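Local coordinates for protein LysR family transcriptional regulator (Vibrio vulnificus, PDB 5B7H) that senses hydrogen peroxide as an OxyR-type regulator of the LysR family and probably binds DNA to control transcription, represented here by its regulatory domain, at the interface of chains A and B. Sequence-based numbering; all coordinates share one arbitrary frame. Chains: chain A/B, LysR family transcriptional regulator.

The interface of chains A and B. Residues chain A 27-28, 32, 36; chain B 154, 157, 178.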
loop_
_atom_site.group_PDB
_atom_site.type_symbol
_atom_site.label_atom_id
_atom_site.label_comp_id
_atom_site.label_asym_id
_atom_site.label_seq_id
_atom_site.Cartn_x
_atom_site.Cartn_y
_atom_site.Cartn_z
ATOM N N ALA A 27 -1.830 4.346 6.958
ATOM C CA ALA A 27 -2.225 2.999 7.396
ATOM C C ALA A 27 -1.104 1.963 7.376
ATOM O O ALA A 27 -0.967 1.237 8.380
ATOM C CB ALA A 27 -3.428 2.511 6.581
ATOM N N PRO A 28 -0.289 1.848 6.319
ATOM C CA PRO A 28 0.727 0.778 6.292
ATOM C C PRO A 28 1.795 0.970 7.344
ATOM O O PRO A 28 2.554 0.032 7.573
ATOM C CB PRO A 28 1.351 0.900 4.899
ATOM C CG PRO A 28 0.396 1.718 4.098
ATOM C CD PRO A 28 -0.268 2.660 5.089
ATOM N N CYS A 32 0.710 -0.580 12.160
ATOM C CA CYS A 32 1.483 -1.722 12.622
ATOM C C CYS A 32 1.880 -1.495 14.072
ATOM O O CYS A 32 1.730 -2.384 14.928
ATOM C CB CYS A 32 2.762 -1.853 11.778
ATOM S SG CYS A 32 2.507 -2.315 10.044
ATOM N N GLN A 36 0.581 -3.480 17.698
ATOM C CA GLN A 36 1.430 -4.090 18.712
ATOM C C GLN A 36 1.225 -3.465 20.088
ATOM O O GLN A 36 1.282 -4.164 21.103
ATOM C CB GLN A 36 2.875 -3.948 18.311
ATOM C CG GLN A 36 3.220 -4.715 17.046
ATOM C CD GLN A 36 2.840 -6.192 17.150
ATOM O OE1 GLN A 36 3.324 -6.913 18.019
ATOM N NE2 GLN A 36 1.981 -6.659 16.231
ATOM N N GLN B 154 -2.624 -6.384 9.446
ATOM C CA GLN B 154 -2.693 -5.787 10.778
ATOM C C GLN B 154 -3.840 -6.377 11.598
ATOM O O GLN B 154 -3.689 -6.582 12.804
ATOM C CB GLN B 154 -2.839 -4.270 10.694
ATOM C CG GLN B 154 -1.552 -3.589 10.181
ATOM C CD GLN B 154 -1.795 -2.273 9.462
ATOM O OE1 GLN B 154 -2.954 -1.858 9.253
ATOM N NE2 GLN B 154 -0.717 -1.665 9.004
ATOM N N ALA B 157 -2.560 -9.549 12.779
ATOM C CA ALA B 157 -1.604 -9.262 13.861
ATOM C C ALA B 157 -2.280 -8.883 15.170
ATOM O O ALA B 157 -1.717 -9.080 16.249
ATOM C CB ALA B 157 -0.592 -8.203 13.447
ATOM N N GLN B 178 5.544 -7.585 13.298
ATOM C CA GLN B 178 4.129 -7.786 13.632
ATOM C C GLN B 178 3.865 -9.077 14.366
ATOM O O GLN B 178 2.707 -9.391 14.633
ATOM C CB GLN B 178 3.260 -7.710 12.363
ATOM C CG GLN B 178 3.488 -6.366 11.643
ATOM C CD GLN B 178 2.296 -5.989 10.797
ATOM O OE1 GLN B 178 1.253 -5.674 11.343
ATOM N NE2 GLN B 178 2.442 -6.049 9.460
HETATM O O HOH W 1 1.146 -5.066 14.041
#
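B:Gln154 and A:Cys32 each turn the first torsion the same way, which places CG of the glutamine and SG of the cysteine beside their own backbone N and anti to their own carbonyl carbon (chi1 -70° and -68°). Beyond CG the glutamine runs out extended, and this carries its carboxamide across to the first two turns of the opposing helix. There NE2 gives two hydrogen bonds. One goes from B:Gln154 NE2 to the backbone O of A:Ala27 at 3.0 Å, with the donor tilted well away from the carbonyl plane. The other runs from B:Gln154 NE2 to A:Cys32 SG at 3.4 Å, nearly straight at the hydrogen and close to the plane of the amide. Two acceptors on one nitrogen fix the rotation of that amide.

The sulfur is shared. B:Gln178 packs its carboxamide on it at roughly right angles to the bond from B:Gln154, with B:Gln178 CD 3.8 Å from A:Cys32 SG in a van der Waals contact, so that two glutamines of chain B touch the thiol.

A:Gln36 folds back at chi2 (-55°), which swings its amide toward chain B. A:Gln36 NE2 makes a nearly straight hydrogen bond of 2.8 Å to the oxygen of a water, while its link to the backbone O of B:Gln178 is weak and badly bent. The same water lies 2.9 Å from the backbone O of A:Cys32 and 2.8 Å from B:Gln178 OE1, tying helix backbone and both amide side chains together.

Chain A contributes one helix, 27-41, starting just after strand 16-22; chain B answers with helix 149-157 and the loop ahead of strand 180-183. The patch belongs to the two-fold interface between two regulatory domains, where exchanging the chains gives its twin, a pairing plausible for a LysR-type dimer.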